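Local coordinates for SsfX3 (Streptomyces sp. SF2575, PDB 3SKV), which probably transfers a salicylyl group in the biosynthesis of a tetracycline, as an acyltransferase with a GDSL/SGNH fold and a jelly-roll domain, at residues Leu243-Ile248 with Glu279-Thr284; Ser184-Ile189 with Glu216-Gln221; Ser255-Gly260 with Asp303-Val308. The protein carries 1 engineered substitution. All blocks are in the same frame, centred on the assembly; numbering follows the deposited sequence.

Overall arrangement
Contacts 1 and 2 are neighbours in the parallel sheet of the GDSL/SGNH domain, with centres about 12 Å apart. They meet where strands 187-192 and 247-252 run side by side. Probable hydrogen bonds join D246 N to H187 O (2.8 Å) and L247 O to I189 N (2.9 Å). Contact 3 lies well away, its centre about 31 Å from that of contact 1 and 33 Å from that of contact 2. Strand 247-252 leads from contact 1 to helix 254-257 of contact 3. There S255 touches S194 of the GDS sequence, which matches the nucleophile motif of the family. S194 is therefore probably the nucleophile; S255 itself does not touch residues 303-308.

Contact 1. Residues Leu243-Ile248 with Glu279-Thr284; sequences LPADLI and ERHPLT
A245, just before central strand 247-252 of the parallel sheet, and I248 within it meet H281 and T284 of the loop that follows helix 266-278. A245 CB lies over one face of the H281 ring, displaced toward its rim. This is a CH-pi contact, with A245 CB 4.1 Å from the H281 ring centroid and 21° off the ring normal. L243 O lies at the edge of the same ring, in its plane, 2.9 Å from H281 NE2. H281 NE2 donates a hydrogen bond to I240 O in helix 234-242. The H281 torsion chi1 of -56° sets CG beside the backbone N and brings the ring face to A245 CB. I248 comes to the ring obliquely, its CD1 3.8 Å from H281 CD2.

The two segments belong to a beta-alpha-beta crossover: helix 266-278 lies in the connection between strands 247-252 and 286-290, and the two strands are parallel neighbours. I248 takes up the pairing at once, through backbone bonds to P285 and V287. R278 NH1, from the end of the connecting helix, holds H281 O and T284 O.

T284 splits its two branches between apolar and polar partners. CG2, anti to the backbone N, packs on the backbone of residues 245-247, 3.6 Å from D246 C. The I248 side chain crosses the T284 side chain at about a right angle, with I248 CD1 3.8 Å from T284 CG2. The hydroxyl turns to a water instead. That water donates to A245 O at 2.6 Å and lies 2.8 Å from T284 OG1, bridging the strand entry to the loop. On the other side of strand 247-252, D246 OD2 accepts a hydrogen bond from H187 N.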
loop_
_atom_site.group_PDB
_atom_site.type_symbol
_atom_site.label_atom_id
_atom_site.label_comp_id
_atom_site.label_asym_id
_atom_site.label_seq_id
_atom_site.Cartn_x
_atom_site.Cartn_y
_atom_site.Cartn_z
ATOM N N LEU A 243 11.709 -9.896 0.870
ATOM C CA LEU A 243 10.468 -9.857 1.648
ATOM C C LEU A 243 9.696 -11.191 1.515
ATOM O O LEU A 243 9.769 -11.790 0.446
ATOM C CB LEU A 243 9.608 -8.715 1.080
ATOM C CG LEU A 243 9.375 -7.435 1.894
ATOM C CD1 LEU A 243 10.366 -7.234 2.978
ATOM C CD2 LEU A 243 9.343 -6.229 1.016
ATOM N N PRO A 244 8.933 -11.679 2.541
ATOM C CA PRO A 244 8.122 -12.905 2.320
ATOM C C PRO A 244 6.963 -12.586 1.356
ATOM O O PRO A 244 6.383 -11.475 1.414
ATOM C CB PRO A 244 7.600 -13.260 3.718
ATOM C CG PRO A 244 7.619 -11.993 4.487
ATOM C CD PRO A 244 8.678 -11.091 3.883
ATOM N N ALA A 245 6.656 -13.527 0.442
ATOM C CA ALA A 245 5.597 -13.295 -0.541
ATOM C C ALA A 245 4.996 -14.561 -1.066
ATOM O O ALA A 245 5.713 -15.481 -1.485
ATOM C CB ALA A 245 6.137 -12.479 -1.706
ATOM N N ASP A 246 3.673 -14.576 -1.115
ATOM C CA ASP A 246 2.919 -15.700 -1.657
ATOM C C ASP A 246 2.239 -15.277 -2.942
ATOM O O ASP A 246 1.843 -16.138 -3.708
ATOM C CB ASP A 246 1.916 -16.217 -0.637
ATOM C CG ASP A 246 2.608 -16.791 0.566
ATOM O OD1 ASP A 246 3.099 -17.944 0.475
ATOM O OD2 ASP A 246 2.725 -16.068 1.585
ATOM N N LEU A 247 2.151 -13.953 -3.190
ATOM C CA LEU A 247 1.565 -13.309 -4.372
ATOM C C LEU A 247 2.260 -11.972 -4.553
ATOM O O LEU A 247 2.343 -11.193 -3.602
ATOM C CB LEU A 247 0.064 -13.067 -4.151
ATOM C CG LEU A 247 -0.896 -12.893 -5.344
ATOM C CD1 LEU A 247 -1.852 -11.722 -5.150
ATOM C CD2 LEU A 247 -0.223 -12.943 -6.725
ATOM N N ILE A 248 2.788 -11.720 -5.760
ATOM C CA ILE A 248 3.444 -10.470 -6.108
ATOM C C ILE A 248 2.742 -9.844 -7.303
ATOM O O ILE A 248 2.553 -10.506 -8.313
ATOM C CB ILE A 248 4.969 -10.647 -6.349
ATOM C CG1 ILE A 248 5.659 -11.250 -5.115
ATOM C CG2 ILE A 248 5.637 -9.302 -6.787
ATOM C CD1 ILE A 248 6.985 -11.960 -5.372
ATOM N N GLU A 279 15.144 -14.994 -7.752
ATOM C CA GLU A 279 16.270 -15.591 -7.035
ATOM C C GLU A 279 15.788 -16.193 -5.706
ATOM O O GLU A 279 16.252 -17.269 -5.349
ATOM C CB GLU A 279 17.363 -14.562 -6.769
ATOM C CG GLU A 279 18.082 -14.054 -7.992
ATOM C CD GLU A 279 18.896 -12.781 -7.803
ATOM O OE1 GLU A 279 18.961 -12.249 -6.671
ATOM O OE2 GLU A 279 19.470 -12.309 -8.808
ATOM N N ARG A 280 14.842 -15.511 -5.006
ATOM C CA ARG A 280 14.289 -15.937 -3.715
ATOM C C ARG A 280 12.810 -16.366 -3.757
ATOM O O ARG A 280 12.353 -17.029 -2.832
ATOM C CB ARG A 280 14.590 -14.927 -2.582
ATOM C CG ARG A 280 16.060 -14.475 -2.534
ATOM C CD ARG A 280 16.750 -14.645 -1.208
ATOM N NE ARG A 280 16.586 -13.525 -0.291
ATOM C CZ ARG A 280 16.397 -13.653 1.021
ATOM N NH1 ARG A 280 16.292 -14.858 1.573
ATOM N NH2 ARG A 280 16.296 -12.577 1.790
ATOM N N HIS A 281 12.080 -16.030 -4.841
ATOM C CA HIS A 281 10.690 -16.428 -5.067
ATOM C C HIS A 281 10.630 -17.144 -6.426
ATOM O O HIS A 281 10.140 -16.566 -7.400
ATOM C CB HIS A 281 9.737 -15.210 -5.025
ATOM C CG HIS A 281 9.821 -14.414 -3.769
ATOM N ND1 HIS A 281 9.530 -14.974 -2.533
ATOM C CD2 HIS A 281 10.184 -13.123 -3.591
ATOM C CE1 HIS A 281 9.728 -14.014 -1.651
ATOM N NE2 HIS A 281 10.110 -12.880 -2.238
ATOM N N PRO A 282 11.160 -18.380 -6.540
ATOM C CA PRO A 282 11.190 -19.038 -7.866
ATOM C C PRO A 282 9.857 -19.483 -8.441
ATOM O O PRO A 282 9.744 -19.593 -9.661
ATOM C CB PRO A 282 12.124 -20.232 -7.654
ATOM C CG PRO A 282 12.016 -20.547 -6.209
ATOM C CD PRO A 282 11.812 -19.230 -5.512
ATOM N N LEU A 283 8.873 -19.776 -7.590
ATOM C CA LEU A 283 7.567 -20.308 -8.003
ATOM C C LEU A 283 6.371 -19.411 -7.639
ATOM O O LEU A 283 5.239 -19.695 -8.043
ATOM C CB LEU A 283 7.387 -21.712 -7.372
ATOM C CG LEU A 283 7.836 -23.011 -8.104
ATOM C CD1 LEU A 283 8.916 -22.808 -9.196
ATOM C CD2 LEU A 283 8.293 -24.038 -7.087
ATOM N N THR A 284 6.619 -18.353 -6.873
ATOM C CA THR A 284 5.589 -17.408 -6.447
ATOM C C THR A 284 4.895 -16.773 -7.655
ATOM O O THR A 284 5.586 -16.296 -8.565
ATOM C CB THR A 284 6.235 -16.329 -5.549
ATOM O OG1 THR A 284 6.891 -16.979 -4.467
ATOM C CG2 THR A 284 5.230 -15.289 -5.014
HETATM O O HOH W 1 7.236 -17.525 -1.734
#

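Contact 2. Residues Ser184-Ile189 with Glu216-Gln221; sequences SKPHWI and EGLDLQ
Strands 187-189 and 219-221 pair in parallel, H187 beside D219, W188 beside L220 and I189 beside Q221. Three backbone bonds join them. D219 N gives to P186 O at 2.8 Å, W188 N to D219 O at 2.9 Å, and Q221 N to W188 O at 2.9 Å. The last is bent, with 138° at the hydrogen.

The D219 carboxylate and the H187 ring lie side by side and point the same way, their planes 29° apart. D219 OD1 forms a salt bridge with R86. D219 OD2 accepts a hydrogen bond from a water at 2.7 Å, which also donates to K185 O. A second water donates to D219 O and lies 2.8 Å from H187 ND1, in the plane of that ring. D219 O therefore serves both W188 N and a water.

W188 NE1 is satisfied by S249 OG. The W188 side chain extends anti to its backbone N (chi1 175°), and its CE3 touches L218 CD1 at 3.7 Å. W208, L209 and A212 of helix 208-216, the crossover of this beta-alpha-beta unit, cover W188. Strand 247-252 flanks strand 187-192 on the side away from 219-223, an edge strand of the sheet within this chain.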
loop_
_atom_site.group_PDB
_atom_site.type_symbol
_atom_site.label_atom_id
_atom_site.label_comp_id
_atom_site.label_asym_id
_atom_site.label_seq_id
_atom_site.Cartn_x
_atom_site.Cartn_y
_atom_site.Cartn_z
ATOM N N SER A 184 -1.378 -16.529 10.242
ATOM C CA SER A 184 -0.359 -16.661 9.204
ATOM C C SER A 184 -0.992 -16.637 7.818
ATOM O O SER A 184 -1.043 -17.654 7.107
ATOM C CB SER A 184 0.508 -17.894 9.438
ATOM O OG SER A 184 1.733 -17.508 10.033
ATOM N N LYS A 185 -1.507 -15.449 7.453
ATOM C CA LYS A 185 -2.133 -15.208 6.162
ATOM C C LYS A 185 -1.055 -15.181 5.092
ATOM O O LYS A 185 0.099 -14.791 5.371
ATOM C CB LYS A 185 -2.856 -13.860 6.164
ATOM C CG LYS A 185 -4.180 -13.924 6.849
ATOM C CD LYS A 185 -4.815 -12.556 6.893
ATOM C CE LYS A 185 -5.873 -12.482 7.964
ATOM N NZ LYS A 185 -6.970 -13.473 7.758
ATOM N N PRO A 186 -1.409 -15.587 3.850
ATOM C CA PRO A 186 -0.415 -15.495 2.759
ATOM C C PRO A 186 -0.031 -14.034 2.515
ATOM O O PRO A 186 -0.856 -13.133 2.673
ATOM C CB PRO A 186 -1.143 -16.103 1.561
ATOM C CG PRO A 186 -2.341 -16.820 2.135
ATOM C CD PRO A 186 -2.712 -16.087 3.359
ATOM N N HIS A 187 1.219 -13.805 2.145
ATOM C CA HIS A 187 1.723 -12.459 1.918
ATOM C C HIS A 187 1.458 -11.976 0.528
ATOM O O HIS A 187 1.773 -12.672 -0.447
ATOM C CB HIS A 187 3.225 -12.354 2.224
ATOM C CG HIS A 187 3.543 -12.555 3.656
ATOM N ND1 HIS A 187 3.542 -11.498 4.540
ATOM C CD2 HIS A 187 3.849 -13.690 4.321
ATOM C CE1 HIS A 187 3.844 -12.019 5.720
ATOM N NE2 HIS A 187 4.045 -13.334 5.636
ATOM N N TRP A 188 0.918 -10.757 0.433
ATOM C CA TRP A 188 0.688 -10.124 -0.847
ATOM C C TRP A 188 1.465 -8.829 -0.967
ATOM O O TRP A 188 1.166 -7.863 -0.265
ATOM C CB TRP A 188 -0.804 -9.926 -1.155
ATOM C CG TRP A 188 -1.057 -9.158 -2.424
ATOM C CD1 TRP A 188 -0.278 -9.141 -3.553
ATOM C CD2 TRP A 188 -2.150 -8.265 -2.675
ATOM N NE1 TRP A 188 -0.829 -8.307 -4.494
ATOM C CE2 TRP A 188 -1.985 -7.762 -3.987
ATOM C CE3 TRP A 188 -3.293 -7.882 -1.934
ATOM C CZ2 TRP A 188 -2.913 -6.888 -4.573
ATOM C CZ3 TRP A 188 -4.206 -7.009 -2.512
ATOM C CH2 TRP A 188 -4.005 -6.509 -3.809
ATOM N N ILE A 189 2.471 -8.822 -1.876
ATOM C CA ILE A 189 3.274 -7.646 -2.179
ATOM C C ILE A 189 2.730 -6.967 -3.427
ATOM O O ILE A 189 2.618 -7.612 -4.483
ATOM C CB ILE A 189 4.794 -7.934 -2.328
ATOM C CG1 ILE A 189 5.364 -8.704 -1.117
ATOM C CG2 ILE A 189 5.568 -6.602 -2.595
ATOM C CD1 ILE A 189 6.899 -8.932 -1.198
ATOM N N GLU A 216 -9.770 -11.224 0.330
ATOM C CA GLU A 216 -9.004 -12.407 -0.022
ATOM C C GLU A 216 -8.341 -13.122 1.148
ATOM O O GLU A 216 -7.943 -14.266 0.974
ATOM C CB GLU A 216 -7.975 -12.088 -1.127
ATOM C CG GLU A 216 -8.582 -11.967 -2.525
ATOM C CD GLU A 216 -9.393 -13.150 -3.042
ATOM O OE1 GLU A 216 -9.024 -14.315 -2.762
ATOM O OE2 GLU A 216 -10.388 -12.911 -3.760
ATOM N N GLY A 217 -8.213 -12.463 2.307
ATOM C CA GLY A 217 -7.522 -13.032 3.471
ATOM C C GLY A 217 -6.010 -12.953 3.297
ATOM O O GLY A 217 -5.286 -13.875 3.673
ATOM N N LEU A 218 -5.513 -11.835 2.727
ATOM C CA LEU A 218 -4.087 -11.653 2.463
ATOM C C LEU A 218 -3.430 -10.650 3.390
ATOM O O LEU A 218 -4.044 -9.655 3.779
ATOM C CB LEU A 218 -3.845 -11.217 1.004
ATOM C CG LEU A 218 -4.331 -12.148 -0.110
ATOM C CD1 LEU A 218 -4.320 -11.432 -1.434
ATOM C CD2 LEU A 218 -3.493 -13.430 -0.181
ATOM N N ASP A 219 -2.181 -10.912 3.745
ATOM C CA ASP A 219 -1.369 -10.006 4.535
ATOM C C ASP A 219 -0.652 -9.047 3.517
ATOM O O ASP A 219 0.387 -9.374 2.921
ATOM C CB ASP A 219 -0.350 -10.792 5.369
ATOM C CG ASP A 219 0.453 -9.981 6.357
ATOM O OD1 ASP A 219 0.508 -8.737 6.210
ATOM O OD2 ASP A 219 1.065 -10.591 7.254
ATOM N N LEU A 220 -1.250 -7.881 3.325
ATOM C CA LEU A 220 -0.764 -6.854 2.424
ATOM C C LEU A 220 0.560 -6.201 2.835
ATOM O O LEU A 220 0.804 -5.964 4.020
ATOM C CB LEU A 220 -1.854 -5.776 2.273
ATOM C CG LEU A 220 -1.475 -4.484 1.557
ATOM C CD1 LEU A 220 -1.248 -4.747 0.062
ATOM C CD2 LEU A 220 -2.516 -3.430 1.783
ATOM N N GLN A 221 1.326 -5.862 1.803
ATOM C CA GLN A 221 2.544 -5.080 1.873
ATOM C C GLN A 221 2.589 -4.221 0.607
ATOM O O GLN A 221 2.794 -4.723 -0.488
ATOM C CB GLN A 221 3.783 -5.960 1.968
ATOM C CG GLN A 221 5.082 -5.176 1.906
ATOM C CD GLN A 221 5.357 -4.378 3.166
ATOM O OE1 GLN A 221 5.499 -4.938 4.247
ATOM N NE2 GLN A 221 5.446 -3.067 3.027
HETATM O O HOH W 2 1.069 -13.279 7.495
HETATM O O HOH W 3 2.948 -8.951 3.682
#

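Contact 3. Residues Ser255-Gly260 with Asp303-Val308; sequences SNFMDG and DDKPTV
F257 is held between a cation and a methyl group: K305 NZ lies over one face of its ring and V308 CG2 over the opposite face. The contact joins short helix 254-257, which follows strand 247-252 in the GDSL/SGNH domain, to the loop that enters helix 308-324. On the first face the arrangement is a cation-pi contact, with K305 NZ 4.0 Å from the F257 ring centroid and 30° off the normal. On the second it is CH-pi, with V308 CG2 3.8 Å from the same centroid. The V308 methyl is displaced toward the ring rim, and its side chain crosses that of F257 at about a right angle.

P306 O approaches the ring edge in plane, 3.2 Å from F257 CE1. The phenyl group thus has neighbours on both faces and at one edge. CG of F257 is anti to the backbone N (chi1 165°), which lays the ring between K305 and V308. Replacing F257 with an alanine would probably leave K305 NZ without its aromatic face, and V308 CG2 beside a gap.

V308 is the first residue of helix 308-324. T307 before it is the N-cap; its side chain caps a backbone N farther on, while T307 N donates to D310 OD2. Y311 of the same helix also touches F257.

The lysine reaches F257 by a chain bent at chi2 and chi3. Its end passes beside G260, with K305 NZ 3.5 Å from G260 CA. G260 closes the type I beta turn that begins at F257. F257 O takes two donors from opposite faces of its carbonyl plane: G260 N at 2.8 Å within the turn, and K305 NZ at 3.1 Å, tilted 20° from that plane.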
loop_
_atom_site.group_PDB
_atom_site.type_symbol
_atom_site.label_atom_id
_atom_site.label_comp_id
_atom_site.label_asym_id
_atom_site.label_seq_id
_atom_site.Cartn_x
_atom_site.Cartn_y
_atom_site.Cartn_z
ATOM N N SER A 255 4.177 5.758 -15.307
ATOM C CA SER A 255 5.133 6.535 -14.501
ATOM C C SER A 255 6.401 6.876 -15.324
ATOM O O SER A 255 6.910 7.996 -15.221
ATOM C CB SER A 255 5.513 5.756 -13.241
ATOM O OG SER A 255 4.353 5.253 -12.594
ATOM N N ASN A 256 6.887 5.922 -16.159
ATOM C CA ASN A 256 8.042 6.157 -17.029
ATOM C C ASN A 256 7.645 7.072 -18.177
ATOM O O ASN A 256 8.418 7.956 -18.541
ATOM C CB ASN A 256 8.637 4.834 -17.547
ATOM C CG ASN A 256 9.508 4.134 -16.548
ATOM O OD1 ASN A 256 9.135 3.121 -15.963
ATOM N ND2 ASN A 256 10.703 4.649 -16.342
ATOM N N PHE A 257 6.426 6.872 -18.734
ATOM C CA PHE A 257 5.865 7.687 -19.818
ATOM C C PHE A 257 5.765 9.159 -19.374
ATOM O O PHE A 257 6.071 10.051 -20.159
ATOM C CB PHE A 257 4.479 7.139 -20.292
ATOM C CG PHE A 257 3.673 8.109 -21.136
ATOM C CD1 PHE A 257 3.955 8.281 -22.491
ATOM C CD2 PHE A 257 2.698 8.919 -20.559
ATOM C CE1 PHE A 257 3.259 9.230 -23.256
ATOM C CE2 PHE A 257 1.997 9.861 -21.328
ATOM C CZ PHE A 257 2.278 10.007 -22.669
ATOM N N MET A 258 5.316 9.396 -18.121
ATOM C CA MET A 258 5.144 10.712 -17.500
ATOM C C MET A 258 6.421 11.570 -17.518
ATOM O O MET A 258 6.322 12.800 -17.444
ATOM C CB MET A 258 4.638 10.552 -16.066
ATOM C CG MET A 258 3.195 10.094 -15.972
ATOM S SD MET A 258 2.703 9.658 -14.284
ATOM C CE MET A 258 2.905 11.251 -13.452
ATOM N N ASP A 259 7.610 10.922 -17.618
ATOM C CA ASP A 259 8.919 11.582 -17.662
ATOM C C ASP A 259 9.457 11.653 -19.070
ATOM O O ASP A 259 10.500 12.261 -19.290
ATOM C CB ASP A 259 9.935 10.870 -16.741
ATOM C CG ASP A 259 9.783 11.203 -15.271
ATOM O OD1 ASP A 259 9.650 12.408 -14.940
ATOM O OD2 ASP A 259 9.820 10.270 -14.449
ATOM N N GLY A 260 8.749 11.010 -20.002
ATOM C CA GLY A 260 9.062 10.941 -21.432
ATOM C C GLY A 260 10.337 10.199 -21.747
ATOM O O GLY A 260 10.797 10.184 -22.886
ATOM N N ASP A 303 3.068 12.830 -30.571
ATOM C CA ASP A 303 4.259 13.673 -30.815
ATOM C C ASP A 303 5.512 12.810 -31.127
ATOM O O ASP A 303 6.562 12.995 -30.499
ATOM C CB ASP A 303 4.490 14.653 -29.633
ATOM C CG ASP A 303 5.603 15.676 -29.847
ATOM O OD1 ASP A 303 5.465 16.528 -30.762
ATOM O OD2 ASP A 303 6.622 15.612 -29.110
ATOM N N ASP A 304 5.373 11.822 -32.054
ATOM C CA ASP A 304 6.426 10.847 -32.416
ATOM C C ASP A 304 7.356 10.453 -31.229
ATOM O O ASP A 304 8.587 10.400 -31.327
ATOM C CB ASP A 304 7.182 11.247 -33.697
ATOM C CG ASP A 304 7.284 10.098 -34.686
ATOM O OD1 ASP A 304 8.016 9.111 -34.386
ATOM O OD2 ASP A 304 6.611 10.165 -35.745
ATOM N N LYS A 305 6.711 10.231 -30.087
ATOM C CA LYS A 305 7.292 9.888 -28.801
ATOM C C LYS A 305 6.463 8.693 -28.315
ATOM O O LYS A 305 5.243 8.684 -28.563
ATOM C CB LYS A 305 7.143 11.099 -27.844
ATOM C CG LYS A 305 7.728 10.941 -26.449
ATOM C CD LYS A 305 6.837 11.574 -25.372
ATOM C CE LYS A 305 6.634 10.663 -24.166
ATOM N NZ LYS A 305 5.993 11.371 -23.013
ATOM N N PRO A 306 7.076 7.678 -27.637
ATOM C CA PRO A 306 6.265 6.541 -27.147
ATOM C C PRO A 306 5.040 6.938 -26.331
ATOM O O PRO A 306 5.070 7.924 -25.590
ATOM C CB PRO A 306 7.246 5.731 -26.290
ATOM C CG PRO A 306 8.589 6.117 -26.772
ATOM C CD PRO A 306 8.506 7.516 -27.284
ATOM N N THR A 307 3.962 6.166 -26.489
ATOM C CA THR A 307 2.676 6.387 -25.829
ATOM C C THR A 307 2.490 5.384 -24.682
ATOM O O THR A 307 3.271 4.441 -24.541
ATOM C CB THR A 307 1.531 6.253 -26.870
ATOM O OG1 THR A 307 1.427 4.896 -27.308
ATOM C CG2 THR A 307 1.712 7.158 -28.078
ATOM N N VAL A 308 1.429 5.584 -23.889
ATOM C CA VAL A 308 1.023 4.694 -22.800
ATOM C C VAL A 308 0.740 3.291 -23.392
ATOM O O VAL A 308 1.191 2.285 -22.827
ATOM C CB VAL A 308 -0.184 5.248 -22.014
ATOM C CG1 VAL A 308 -0.669 4.238 -20.971
ATOM C CG2 VAL A 308 0.156 6.581 -21.345
#